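Side-chain contacts in protein argonaute (PDB 5I4A), which uses short guide RNAs with a 5'-hydroxyl end to bind complementary nucleic acid targets and cleave them with divalent metal ions, preferably manganese: residues Ile265-Ile270 and Ile598-Tyr603; Asn292-Lys297 and Pro427-Phe432; Thr459-Ala464 and Leu489-Lys494; Ile463-Asn468 and Ile497-Lys502; Trp560-Asp565 and Ile570-Thr575. All blocks are in the same frame, centred on the assembly; numbering follows the deposited sequence.

Contact 1. Residues Ile265-Ile270 and Ile598-Tyr603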
# COMPACT_ATOMS: atom_id res chain seq x y z
N ILE A 265 4.70 21.88 6.74
CA ILE A 265 5.59 21.87 7.90
C ILE A 265 6.48 20.63 7.83
O ILE A 265 6.02 19.54 7.45
CB ILE A 265 4.81 21.94 9.23
CG1 ILE A 265 5.77 22.18 10.39
CG2 ILE A 265 3.99 20.67 9.46
CD1 ILE A 265 5.10 22.70 11.65
N PHE A 266 7.75 20.81 8.17
CA PHE A 266 8.71 19.71 8.22
C PHE A 266 8.75 19.16 9.63
O PHE A 266 8.98 19.91 10.59
CB PHE A 266 10.09 20.20 7.78
CG PHE A 266 11.18 19.17 7.93
CD1 PHE A 266 11.45 18.27 6.92
CD2 PHE A 266 11.95 19.13 9.08
CE1 PHE A 266 12.45 17.33 7.05
CE2 PHE A 266 12.95 18.19 9.23
CZ PHE A 266 13.21 17.29 8.21
N ILE A 267 8.54 17.85 9.77
CA ILE A 267 8.48 17.20 11.07
C ILE A 267 9.85 16.61 11.39
O ILE A 267 10.39 15.81 10.61
CB ILE A 267 7.39 16.13 11.12
CG1 ILE A 267 6.02 16.76 10.91
CG2 ILE A 267 7.44 15.39 12.45
CD1 ILE A 267 5.62 17.74 11.99
N ASN A 268 10.40 16.99 12.54
CA ASN A 268 11.72 16.57 12.97
C ASN A 268 11.57 15.38 13.91
O ASN A 268 11.00 15.51 14.99
CB ASN A 268 12.43 17.74 13.66
CG ASN A 268 13.93 17.57 13.70
OD1 ASN A 268 14.62 17.75 12.69
ND2 ASN A 268 14.46 17.25 14.87
N VAL A 269 12.09 14.22 13.49
CA VAL A 269 11.97 12.98 14.26
C VAL A 269 13.33 12.67 14.86
O VAL A 269 14.30 12.40 14.14
CB VAL A 269 11.48 11.82 13.39
CG1 VAL A 269 11.29 10.57 14.23
CG2 VAL A 269 10.18 12.19 12.68
N ILE A 270 13.41 12.68 16.19
CA ILE A 270 14.62 12.38 16.93
C ILE A 270 14.43 11.06 17.66
O ILE A 270 13.43 10.87 18.36
CB ILE A 270 14.97 13.50 17.93
CG1 ILE A 270 15.14 14.83 17.21
CG2 ILE A 270 16.24 13.15 18.70
CD1 ILE A 270 16.37 14.91 16.33
N ILE A 598 -2.83 15.69 16.25
CA ILE A 598 -3.17 14.33 15.82
C ILE A 598 -2.38 13.96 14.57
O ILE A 598 -1.85 12.85 14.47
CB ILE A 598 -4.69 14.22 15.57
CG1 ILE A 598 -5.46 14.47 16.86
CG2 ILE A 598 -5.03 12.85 15.01
CD1 ILE A 598 -6.97 14.45 16.68
N ILE A 599 -2.28 14.88 13.61
CA ILE A 599 -1.54 14.61 12.39
C ILE A 599 -0.08 14.32 12.70
O ILE A 599 0.54 13.43 12.10
CB ILE A 599 -1.69 15.78 11.40
CG1 ILE A 599 -3.16 16.02 11.07
CG2 ILE A 599 -0.89 15.53 10.14
CD1 ILE A 599 -3.87 14.83 10.47
N GLU A 600 0.50 15.08 13.63
CA GLU A 600 1.90 14.86 13.99
C GLU A 600 2.09 13.50 14.65
O GLU A 600 3.10 12.82 14.41
CB GLU A 600 2.40 15.98 14.91
CG GLU A 600 3.86 15.85 15.30
CD GLU A 600 4.22 16.72 16.49
OE1 GLU A 600 5.30 17.34 16.46
OE2 GLU A 600 3.42 16.76 17.45
N GLN A 601 1.13 13.07 15.48
CA GLN A 601 1.25 11.76 16.12
C GLN A 601 1.12 10.64 15.10
O GLN A 601 1.80 9.62 15.21
CB GLN A 601 0.20 11.61 17.22
CG GLN A 601 0.54 12.34 18.50
CD GLN A 601 -0.53 12.18 19.56
OE1 GLN A 601 -1.03 11.08 19.78
NE2 GLN A 601 -0.90 13.28 20.20
N ILE A 602 0.26 10.82 14.10
CA ILE A 602 0.10 9.80 13.06
C ILE A 602 1.39 9.67 12.26
O ILE A 602 1.82 8.56 11.92
CB ILE A 602 -1.10 10.14 12.16
CG1 ILE A 602 -2.40 9.98 12.95
CG2 ILE A 602 -1.10 9.27 10.91
CD1 ILE A 602 -3.61 10.51 12.24
N TYR A 603 2.05 10.79 11.98
CA TYR A 603 3.33 10.74 11.27
C TYR A 603 4.40 10.09 12.13
O TYR A 603 5.19 9.27 11.64
CB TYR A 603 3.76 12.14 10.85
CG TYR A 603 5.06 12.15 10.08
CD1 TYR A 603 5.10 11.81 8.74
CD2 TYR A 603 6.25 12.50 10.70
CE1 TYR A 603 6.28 11.81 8.03
CE2 TYR A 603 7.45 12.51 10.00
CZ TYR A 603 7.45 12.17 8.67
OH TYR A 603 8.63 12.17 7.96
O HOH W 1 10.54 13.00 9.41
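Ile267 and Tyr603 lie against each other where linker L2 passes over helix 595-605 of the PIWI domain. This domain has an RNase H fold. Segment 265-270 starts on strand 264-266, at one edge of the mixed sheet, and runs on as a loop. The Tyr603 side chain reaches out from the helix with CG anti to its own backbone N (chi1 -178°). It slides past Ile267, the two side chains pointing in opposite directions. Ile267 CG2 comes within 3.6 Å of Tyr603 CD2, and its approach to the ring is oblique. Val269 meets the ring differently. Its CG2 sits at the ring edge, near the plane, 3.8 Å from Tyr603 CE2. The other branch of Ile267 turns to Glu600, one helical turn earlier. There CD1 touches only the aliphatic part of the chain, at 4.2 Å from Glu600 CG. The Glu600 carboxylate has a long, weak ion pair with Lys436. Ile561 of strand 560-565 packs on both Ile267 and Tyr603, and Tyr571 meets the Tyr603 ring edge-to-face. No direct hydrogen bond crosses between the segments. A water does the bridging: it lies in the plane of the Tyr603 ring, donates to Ile267 O at 3.1 Å, and is 2.5 Å from Tyr603 OH.

Contact 2. Residues Asn292-Lys297 and Pro427-Phe432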
# COMPACT_ATOMS: atom_id res chain seq x y z
N ASN A 292 17.80 -2.78 26.85
CA ASN A 292 18.22 -4.13 26.50
C ASN A 292 18.64 -4.87 27.76
O ASN A 292 17.78 -5.27 28.55
CB ASN A 292 19.35 -4.09 25.47
CG ASN A 292 19.50 -5.41 24.72
OD1 ASN A 292 19.28 -6.49 25.28
ND2 ASN A 292 19.88 -5.33 23.45
N GLU A 293 19.95 -5.04 27.95
CA GLU A 293 20.50 -5.82 29.07
C GLU A 293 19.96 -7.25 29.06
O GLU A 293 19.89 -7.90 30.11
CB GLU A 293 20.22 -5.16 30.42
CG GLU A 293 20.57 -3.68 30.51
CD GLU A 293 19.39 -2.78 30.18
OE1 GLU A 293 19.47 -2.04 29.17
OE2 GLU A 293 18.39 -2.82 30.93
N GLN A 294 19.58 -7.74 27.88
CA GLN A 294 19.01 -9.07 27.71
C GLN A 294 19.99 -9.97 26.97
O GLN A 294 20.81 -9.50 26.18
CB GLN A 294 17.70 -9.01 26.93
CG GLN A 294 16.68 -8.03 27.49
CD GLN A 294 16.13 -8.46 28.84
OE1 GLN A 294 16.10 -7.68 29.79
NE2 GLN A 294 15.69 -9.70 28.92
N PRO A 295 19.93 -11.28 27.21
CA PRO A 295 20.79 -12.20 26.45
C PRO A 295 20.23 -12.46 25.06
O PRO A 295 19.01 -12.51 24.85
CB PRO A 295 20.78 -13.47 27.29
CG PRO A 295 19.46 -13.44 27.98
CD PRO A 295 19.16 -11.98 28.24
N LEU A 296 21.14 -12.60 24.09
CA LEU A 296 20.80 -13.03 22.74
C LEU A 296 21.16 -14.50 22.62
O LEU A 296 22.34 -14.86 22.60
CB LEU A 296 21.54 -12.19 21.70
CG LEU A 296 21.28 -12.54 20.24
CD1 LEU A 296 19.80 -12.44 19.90
CD2 LEU A 296 22.11 -11.66 19.31
N LYS A 297 20.14 -15.35 22.55
CA LYS A 297 20.31 -16.80 22.47
C LYS A 297 19.84 -17.28 21.10
O LYS A 297 18.86 -16.78 20.56
CB LYS A 297 19.53 -17.50 23.58
CG LYS A 297 20.01 -17.13 24.99
CD LYS A 297 19.18 -17.79 26.07
CE LYS A 297 17.75 -17.27 26.07
NZ LYS A 297 16.97 -17.79 27.22
N PRO A 427 10.75 -9.19 23.24
CA PRO A 427 9.82 -8.22 23.84
C PRO A 427 10.40 -7.45 25.01
O PRO A 427 9.93 -6.34 25.30
CB PRO A 427 8.63 -9.09 24.27
CG PRO A 427 9.16 -10.49 24.33
CD PRO A 427 10.23 -10.57 23.29
N GLU A 428 11.41 -7.97 25.70
CA GLU A 428 12.02 -7.22 26.79
C GLU A 428 12.97 -6.14 26.30
O GLU A 428 13.52 -5.39 27.12
CB GLU A 428 12.74 -8.15 27.76
CG GLU A 428 11.82 -9.07 28.55
CD GLU A 428 11.28 -10.22 27.72
OE1 GLU A 428 11.97 -10.64 26.78
OE2 GLU A 428 10.15 -10.68 28.01
N CYS A 429 13.19 -6.04 24.99
CA CYS A 429 14.05 -5.01 24.42
C CYS A 429 13.21 -3.87 23.86
O CYS A 429 12.03 -4.02 23.54
CB CYS A 429 14.93 -5.60 23.31
SG CYS A 429 16.21 -6.73 23.89
N LYS A 430 13.85 -2.71 23.74
CA LYS A 430 13.26 -1.55 23.08
C LYS A 430 14.39 -0.82 22.37
O LYS A 430 15.22 -0.16 23.02
CB LYS A 430 12.53 -0.63 24.06
CG LYS A 430 11.94 0.62 23.42
CD LYS A 430 11.02 0.29 22.25
CE LYS A 430 9.77 -0.45 22.71
NZ LYS A 430 8.91 -0.81 21.55
N PRO A 431 14.49 -0.94 21.05
CA PRO A 431 15.59 -0.28 20.32
C PRO A 431 15.65 1.22 20.54
O PRO A 431 16.75 1.79 20.59
CB PRO A 431 15.30 -0.63 18.86
CG PRO A 431 14.58 -1.95 18.95
CD PRO A 431 13.71 -1.84 20.17
N PHE A 432 14.50 1.89 20.68
CA PHE A 432 14.45 3.34 20.82
C PHE A 432 13.03 3.73 21.19
O PHE A 432 12.08 2.99 20.94
CB PHE A 432 14.88 4.05 19.53
CG PHE A 432 14.01 3.74 18.35
CD1 PHE A 432 12.81 4.41 18.16
CD2 PHE A 432 14.39 2.79 17.42
CE1 PHE A 432 12.00 4.12 17.08
CE2 PHE A 432 13.58 2.50 16.33
CZ PHE A 432 12.39 3.17 16.16
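Asn292 touches Cys429 at the point where the end of linker L2 meets the chain leaving the Mid domain for PIWI. Cys429 SG lies 3.4 Å from Asn292 OD1 and 3.6 Å from Asn292 CG. Asn292 ND2 is hydrogen-bonded to Leu333 O. Glu293 OE1 takes the Asn292 backbone N-H from above its carboxylate plane. Gln294 follows, bent at chi2. Its N donates to Asn292 OD1 at 2.9 Å, an Asx turn, with the donor tilted 22° from the carbonyl plane. Replacing Asn292 with an alanine would probably leave Gln294 N and Leu333 O without their side-chain partners and open a gap beside the sulfur. Gln294 CG packs at 3.9 Å on Cys429 SG. The Gln294 side chain crosses that of Glu428 at about a right angle, its CG 4.0 Å from Glu428 CB. The Glu428 carboxylate is held by Asn372. The chain runs on into strand 295-302 of the parallel Mid sheet, beside strand 337-340. Helix 412-424 packs on Leu296 from one segment and on Pro431 and Phe432 from the other.

Contact 3. Residues Thr459-Ala464 and Leu489-Lys494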
# COMPACT_ATOMS: atom_id res chain seq x y z
N THR A 459 -15.86 -10.88 3.32
CA THR A 459 -15.30 -9.74 4.04
C THR A 459 -14.02 -10.15 4.76
O THR A 459 -13.96 -11.24 5.34
CB THR A 459 -16.31 -9.17 5.05
OG1 THR A 459 -17.30 -8.40 4.36
CG2 THR A 459 -15.63 -8.29 6.10
N ASN A 460 -13.00 -9.30 4.72
CA ASN A 460 -11.70 -9.59 5.31
C ASN A 460 -11.32 -8.47 6.27
O ASN A 460 -11.31 -7.29 5.89
CB ASN A 460 -10.64 -9.74 4.23
CG ASN A 460 -10.85 -10.97 3.37
OD1 ASN A 460 -11.18 -12.04 3.89
ND2 ASN A 460 -10.71 -10.82 2.06
N LEU A 461 -10.99 -8.85 7.51
CA LEU A 461 -10.79 -7.90 8.60
C LEU A 461 -9.50 -8.23 9.36
O LEU A 461 -9.20 -9.40 9.60
CB LEU A 461 -11.97 -7.93 9.58
CG LEU A 461 -11.74 -7.28 10.95
CD1 LEU A 461 -11.61 -5.77 10.81
CD2 LEU A 461 -12.85 -7.64 11.92
N CYS A 462 -8.76 -7.18 9.73
CA CYS A 462 -7.59 -7.31 10.59
C CYS A 462 -7.37 -5.99 11.32
O CYS A 462 -7.45 -4.93 10.70
CB CYS A 462 -6.34 -7.70 9.80
SG CYS A 462 -4.82 -7.74 10.80
N ILE A 463 -7.13 -6.07 12.63
CA ILE A 463 -6.88 -4.89 13.45
C ILE A 463 -5.57 -5.08 14.22
O ILE A 463 -5.16 -6.20 14.51
CB ILE A 463 -8.04 -4.59 14.42
CG1 ILE A 463 -7.96 -5.46 15.68
CG2 ILE A 463 -9.39 -4.81 13.73
CD1 ILE A 463 -7.59 -4.69 16.93
N ALA A 464 -4.93 -3.96 14.54
CA ALA A 464 -3.66 -3.97 15.27
C ALA A 464 -3.60 -2.75 16.17
O ALA A 464 -3.88 -1.63 15.73
CB ALA A 464 -2.47 -3.97 14.30
N LEU A 489 -19.79 -5.28 11.34
CA LEU A 489 -19.57 -4.29 12.38
C LEU A 489 -19.67 -4.87 13.78
O LEU A 489 -19.08 -4.32 14.72
CB LEU A 489 -20.58 -3.16 12.21
CG LEU A 489 -20.30 -1.88 11.39
CD1 LEU A 489 -21.61 -1.30 11.02
CD2 LEU A 489 -19.56 -0.91 12.24
N ASP A 490 -20.38 -5.98 13.94
CA ASP A 490 -20.35 -6.69 15.22
C ASP A 490 -18.94 -7.19 15.52
O ASP A 490 -18.38 -6.91 16.59
CB ASP A 490 -21.34 -7.85 15.22
CG ASP A 490 -22.79 -7.40 15.28
OD1 ASP A 490 -23.06 -6.26 15.73
OD2 ASP A 490 -23.67 -8.19 14.89
N ILE A 491 -18.34 -7.89 14.56
CA ILE A 491 -17.00 -8.42 14.74
C ILE A 491 -15.99 -7.30 14.94
O ILE A 491 -15.08 -7.40 15.77
CB ILE A 491 -16.61 -9.33 13.56
CG1 ILE A 491 -17.54 -10.54 13.48
CG2 ILE A 491 -15.17 -9.79 13.68
CD1 ILE A 491 -17.35 -11.52 14.63
N LEU A 492 -16.14 -6.20 14.19
CA LEU A 492 -15.29 -5.04 14.38
C LEU A 492 -15.32 -4.58 15.83
O LEU A 492 -14.27 -4.37 16.45
CB LEU A 492 -15.73 -3.90 13.45
CG LEU A 492 -14.83 -2.71 13.11
CD1 LEU A 492 -15.53 -1.81 12.10
CD2 LEU A 492 -14.40 -1.88 14.32
N GLU A 493 -16.52 -4.41 16.38
CA GLU A 493 -16.65 -4.01 17.77
C GLU A 493 -15.96 -5.01 18.70
O GLU A 493 -15.28 -4.61 19.64
CB GLU A 493 -18.13 -3.87 18.13
CG GLU A 493 -18.40 -3.73 19.62
CD GLU A 493 -19.87 -3.50 19.91
OE1 GLU A 493 -20.24 -3.43 21.10
OE2 GLU A 493 -20.66 -3.40 18.95
N LYS A 494 -16.13 -6.30 18.42
CA LYS A 494 -15.57 -7.33 19.30
C LYS A 494 -14.05 -7.25 19.33
O LYS A 494 -13.44 -7.23 20.40
CB LYS A 494 -16.04 -8.72 18.84
CG LYS A 494 -17.39 -9.17 19.41
CD LYS A 494 -18.41 -8.05 19.48
CE LYS A 494 -19.78 -8.48 18.99
NZ LYS A 494 -20.61 -7.30 18.61
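Leu461 and Ile491 make the close part of this contact, methyl against methyl. Leu461 CD2 is 3.6 Å from Ile491 CG2, and the two side chains cross at a slant. Leu461 extends from strand 458-466 toward helix 485-507 with CG anti to the backbone N (chi1 165°), which carries its methyl up to the helix backbone. The same CD2 lies 4.2 Å from Leu492 N. Only the CG2 branch of Ile491 takes part, since the rest of its side chain leads away. Leu461 also lies about 7 Å, side chain to side chain, from Asp449, a probable active-site residue. Leu492 is looser: it buries some surface here, but its side chain comes no nearer than 5.0 Å to the strand. His478 of the next strand packs on both Leu461 and Ile491. The far side of the helix is polar, and Lys494 there is exposed. Lys494 NZ folds back over the preceding turn and donates to Asp490 O at 3.0 Å, from above the carbonyl plane. That oxygen also accepts the helical bond from Lys494 N. Long salt bridges link Lys494 NZ to Asp490 OD1 and Glu493 OE2. The helix is thus amphipathic, with an apolar side on the RNase H-fold sheet of the PIWI domain. With no polar bond between them, the segments probably hold to each other here by close fit and exclusion of water.

Contact 4. Residues Ile463-Asn468 and Ile497-Lys502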
# COMPACT_ATOMS: atom_id res chain seq x y z
N ILE A 463 -7.13 -6.07 12.63
CA ILE A 463 -6.88 -4.89 13.45
C ILE A 463 -5.57 -5.08 14.22
O ILE A 463 -5.16 -6.20 14.51
CB ILE A 463 -8.04 -4.59 14.42
CG1 ILE A 463 -7.96 -5.46 15.68
CG2 ILE A 463 -9.39 -4.81 13.73
CD1 ILE A 463 -7.59 -4.69 16.93
N ALA A 464 -4.93 -3.96 14.54
CA ALA A 464 -3.66 -3.97 15.27
C ALA A 464 -3.60 -2.75 16.17
O ALA A 464 -3.88 -1.63 15.73
CB ALA A 464 -2.47 -3.97 14.30
N ALA A 465 -3.23 -2.97 17.44
CA ALA A 465 -3.12 -1.90 18.42
C ALA A 465 -1.71 -1.85 18.98
O ALA A 465 -1.09 -2.89 19.23
CB ALA A 465 -4.13 -2.11 19.57
N VAL A 466 -1.19 -0.63 19.16
CA VAL A 466 0.15 -0.41 19.69
C VAL A 466 0.11 0.74 20.68
O VAL A 466 -0.84 1.53 20.72
CB VAL A 466 1.20 -0.11 18.60
CG1 VAL A 466 1.15 -1.15 17.47
CG2 VAL A 466 1.02 1.29 18.05
N ASP A 467 1.17 0.85 21.49
CA ASP A 467 1.30 1.94 22.45
C ASP A 467 2.27 2.98 21.90
O ASP A 467 2.74 2.90 20.77
CB ASP A 467 1.71 1.40 23.83
CG ASP A 467 3.11 0.79 23.85
OD1 ASP A 467 3.94 1.05 22.96
OD2 ASP A 467 3.40 0.04 24.81
N ASN A 468 2.59 3.98 22.74
CA ASN A 468 3.44 5.09 22.32
C ASN A 468 4.88 4.66 22.04
O ASN A 468 5.61 5.40 21.38
CB ASN A 468 3.43 6.18 23.39
CG ASN A 468 4.19 5.78 24.64
OD1 ASN A 468 3.83 4.81 25.31
ND2 ASN A 468 5.24 6.52 24.95
N ILE A 497 -12.95 -4.13 21.20
CA ILE A 497 -13.02 -4.31 22.65
C ILE A 497 -11.84 -5.13 23.14
O ILE A 497 -11.30 -4.89 24.23
CB ILE A 497 -14.36 -4.94 23.04
CG1 ILE A 497 -15.51 -4.00 22.70
CG2 ILE A 497 -14.39 -5.28 24.53
CD1 ILE A 497 -16.87 -4.50 23.15
N LYS A 498 -11.41 -6.12 22.35
CA LYS A 498 -10.27 -6.94 22.73
C LYS A 498 -9.00 -6.11 22.83
O LYS A 498 -8.26 -6.19 23.82
CB LYS A 498 -10.10 -8.09 21.74
CG LYS A 498 -11.29 -9.03 21.69
CD LYS A 498 -10.87 -10.49 21.75
CE LYS A 498 -10.85 -11.13 20.38
NZ LYS A 498 -10.28 -12.51 20.43
N ALA A 499 -8.73 -5.28 21.81
CA ALA A 499 -7.57 -4.40 21.86
C ALA A 499 -7.66 -3.44 23.03
O ALA A 499 -6.66 -3.18 23.72
CB ALA A 499 -7.44 -3.64 20.54
N PHE A 500 -8.85 -2.88 23.26
CA PHE A 500 -9.07 -2.01 24.41
C PHE A 500 -8.67 -2.70 25.71
O PHE A 500 -7.95 -2.13 26.54
CB PHE A 500 -10.55 -1.60 24.46
CG PHE A 500 -10.79 -0.24 25.06
CD1 PHE A 500 -10.75 -0.06 26.44
CD2 PHE A 500 -11.09 0.84 24.26
CE1 PHE A 500 -10.98 1.18 26.99
CE2 PHE A 500 -11.32 2.09 24.81
CZ PHE A 500 -11.27 2.26 26.18
N GLU A 501 -9.12 -3.95 25.89
CA GLU A 501 -8.82 -4.67 27.12
C GLU A 501 -7.32 -4.92 27.26
O GLU A 501 -6.78 -4.87 28.38
CB GLU A 501 -9.59 -5.99 27.15
CG GLU A 501 -10.09 -6.38 28.53
CD GLU A 501 -11.04 -5.34 29.10
OE1 GLU A 501 -11.94 -4.88 28.36
OE2 GLU A 501 -10.88 -4.98 30.29
N LYS A 502 -6.63 -5.18 26.15
CA LYS A 502 -5.18 -5.37 26.18
C LYS A 502 -4.47 -4.15 26.75
O LYS A 502 -3.55 -4.28 27.56
CB LYS A 502 -4.67 -5.69 24.78
CG LYS A 502 -5.21 -6.99 24.20
CD LYS A 502 -4.66 -8.18 24.95
CE LYS A 502 -5.29 -9.48 24.48
NZ LYS A 502 -4.82 -10.63 25.30
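Ala499 CB is the meeting point of this contact. It sits 3.8 Å from Ala465 CB and 3.8 Å from Ile463 CD1. Ile463 and Ala465 are two apart on strand 458-466 and both point toward helix 485-507. The small methyl pair lets the backbones come close, with Ala465 CA and Ala499 CA 6.2 Å apart. Ile463 reaches its place with CG1 between the backbone N and the carbonyl carbon (chi1 81°), which brings CD1 to the helix. Here a helix lies on one face of the central sheet of the RNase H fold in the PIWI domain. Tyr474 of the adjoining strand 472-482 packs on Ile463 and on Ala499. On the other flank lies strand 443-452, where Ile448 packs on Ile463, and Leu444 and Ile446 pack on Ala465. The opposite face of the sheet, with Ala464 and Val466, is packed by helix 621-631. Past the strand end, Asp467 forms a salt bridge with Lys506 of helix 485-507.

Contact 5. Residues Trp560-Asp565 and Ile570-Thr575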
# COMPACT_ATOMS: atom_id res chain seq x y z
N TRP A 560 7.86 16.01 4.45
CA TRP A 560 7.03 17.18 4.68
C TRP A 560 5.58 16.76 4.90
O TRP A 560 5.09 15.79 4.31
CB TRP A 560 7.10 18.15 3.50
CG TRP A 560 8.34 18.98 3.50
CD1 TRP A 560 9.54 18.66 2.94
CD2 TRP A 560 8.50 20.27 4.09
NE1 TRP A 560 10.45 19.67 3.14
CE2 TRP A 560 9.83 20.68 3.84
CE3 TRP A 560 7.66 21.13 4.79
CZ2 TRP A 560 10.33 21.90 4.28
CZ3 TRP A 560 8.15 22.34 5.23
CH2 TRP A 560 9.48 22.72 4.97
N ILE A 561 4.89 17.52 5.75
CA ILE A 561 3.45 17.37 5.97
C ILE A 561 2.77 18.60 5.39
O ILE A 561 3.08 19.73 5.79
CB ILE A 561 3.11 17.19 7.46
CG1 ILE A 561 3.68 15.87 7.98
CG2 ILE A 561 1.61 17.24 7.67
CD1 ILE A 561 3.15 15.49 9.35
N ILE A 562 1.84 18.38 4.47
CA ILE A 562 1.15 19.46 3.77
C ILE A 562 -0.31 19.46 4.20
O ILE A 562 -0.95 18.40 4.24
CB ILE A 562 1.27 19.30 2.24
CG1 ILE A 562 2.73 19.45 1.82
CG2 ILE A 562 0.39 20.31 1.52
CD1 ILE A 562 2.97 19.18 0.35
N LYS A 563 -0.83 20.64 4.53
CA LYS A 563 -2.23 20.80 4.89
C LYS A 563 -3.03 21.15 3.65
O LYS A 563 -2.74 22.15 2.98
CB LYS A 563 -2.38 21.88 5.96
CG LYS A 563 -3.81 22.34 6.17
CD LYS A 563 -4.02 22.79 7.60
CE LYS A 563 -5.00 23.94 7.70
NZ LYS A 563 -5.23 24.33 9.12
N LEU A 564 -4.04 20.34 3.35
CA LEU A 564 -4.99 20.65 2.28
C LEU A 564 -6.11 21.54 2.78
O LEU A 564 -6.35 22.63 2.23
CB LEU A 564 -5.56 19.36 1.70
CG LEU A 564 -4.54 18.41 1.08
CD1 LEU A 564 -5.25 17.17 0.55
CD2 LEU A 564 -3.75 19.10 -0.02
N ASP A 565 -6.82 21.10 3.82
CA ASP A 565 -7.82 21.93 4.48
C ASP A 565 -7.78 21.61 5.97
O ASP A 565 -6.83 21.00 6.47
CB ASP A 565 -9.22 21.71 3.88
CG ASP A 565 -9.69 20.27 3.98
OD1 ASP A 565 -9.59 19.65 5.06
OD2 ASP A 565 -10.19 19.74 2.96
N ILE A 570 -1.57 15.70 4.01
CA ILE A 570 -0.79 14.73 3.26
C ILE A 570 0.63 14.77 3.79
O ILE A 570 1.23 15.85 3.87
CB ILE A 570 -0.79 15.01 1.75
CG1 ILE A 570 -2.20 15.14 1.21
CG2 ILE A 570 -0.05 13.91 1.00
CD1 ILE A 570 -2.24 15.45 -0.26
N TYR A 571 1.19 13.62 4.13
CA TYR A 571 2.60 13.53 4.43
C TYR A 571 3.29 12.66 3.38
O TYR A 571 2.69 11.74 2.82
CB TYR A 571 2.87 13.00 5.85
CG TYR A 571 2.63 11.52 6.07
CD1 TYR A 571 3.60 10.58 5.74
CD2 TYR A 571 1.46 11.07 6.67
CE1 TYR A 571 3.40 9.23 5.96
CE2 TYR A 571 1.25 9.72 6.91
CZ TYR A 571 2.22 8.80 6.55
OH TYR A 571 2.02 7.46 6.77
N TYR A 572 4.55 12.99 3.11
CA TYR A 572 5.37 12.25 2.16
C TYR A 572 6.53 11.65 2.94
O TYR A 572 7.50 12.36 3.25
CB TYR A 572 5.86 13.16 1.04
CG TYR A 572 4.74 13.71 0.18
CD1 TYR A 572 3.97 14.79 0.61
CD2 TYR A 572 4.46 13.17 -1.07
CE1 TYR A 572 2.95 15.29 -0.16
CE2 TYR A 572 3.44 13.66 -1.85
CZ TYR A 572 2.68 14.73 -1.40
OH TYR A 572 1.66 15.24 -2.17
N PRO A 573 6.48 10.37 3.28
CA PRO A 573 7.52 9.79 4.14
C PRO A 573 8.85 9.68 3.40
O PRO A 573 8.91 9.64 2.17
CB PRO A 573 6.97 8.41 4.49
CG PRO A 573 6.07 8.07 3.34
CD PRO A 573 5.47 9.37 2.89
N LYS A 574 9.92 9.63 4.19
CA LYS A 574 11.25 9.50 3.61
C LYS A 574 11.37 8.19 2.85
O LYS A 574 10.95 7.13 3.33
CB LYS A 574 12.33 9.58 4.69
CG LYS A 574 13.75 9.52 4.14
CD LYS A 574 14.79 9.93 5.17
CE LYS A 574 15.15 8.78 6.10
NZ LYS A 574 14.02 8.38 6.98
N THR A 575 11.93 8.26 1.64
CA THR A 575 12.03 7.10 0.77
C THR A 575 13.16 7.35 -0.22
O THR A 575 13.35 8.48 -0.69
CB THR A 575 10.70 6.86 0.02
OG1 THR A 575 9.62 6.78 0.96
CG2 THR A 575 10.76 5.57 -0.75
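Ile562 and Ile570 form an antiparallel hydrogen-bonded pair in the beta hairpin of strands 560-565 and 568-571, part of the large PIWI sheet. Ile562 N donates to Ile570 O at 2.7 Å, almost straight at 179°, and Ile570 N donates back to Ile562 O at 2.8 Å. Their side chains share one face, and bumps and hollows interlock on it. The Ile570 tip fits against the branched end of Leu564, with CD1 touching Leu564 CD1 at 3.6 Å and lying near CD2 as well. Ile140 of strand 127-140 also packs on Leu564. Cutting Leu564 back to an alanine would probably open a gap beside Ile570 CD1 and deprive Ile140 of a partner. Ile562 CD1 also approaches the Tyr572 ring obliquely, 3.9 Å from CE1. Tyr572 OH is hydrogen-bonded to Ile551 O. The other face carries Ile561 and Tyr571, a non-hydrogen-bonded pair. Ile561 CG1 packs on Tyr571 CB at 3.7 Å. The Tyr571 ring leads away from the hairpin partner, CG standing between backbone N and carbonyl carbon (chi1 74°), and its OH is hydrogen-bonded to Lys618 O. Trp560 O lies at the edge of the Tyr572 ring, in its plane, and accepts from Tyr572 N at 3.1 Å.

Contacts 1, 3, 4 and 5 are buried and all reach the mixed PIWI sheet. Contact 2 is partly buried, at the Mid-PIWI junction, and lies outside that sheet. Contacts 3 and 4 join the same strand and helix, with centres 13 Å apart, and both are purely apolar across the interface. Contacts 1 and 5 touch at the sheet's other end: strand 264-266 neighbours strand 560-565, and Ile265 N is 2.9 Å from Ile561 O, a probable hydrogen bond. Contact 5 alone has direct hydrogen bonds between its segments. Contact 1 uses a water instead, and contact 2 mixes polar groups with a sulfur. Contact 1 closes a long chain loop that encloses the other four.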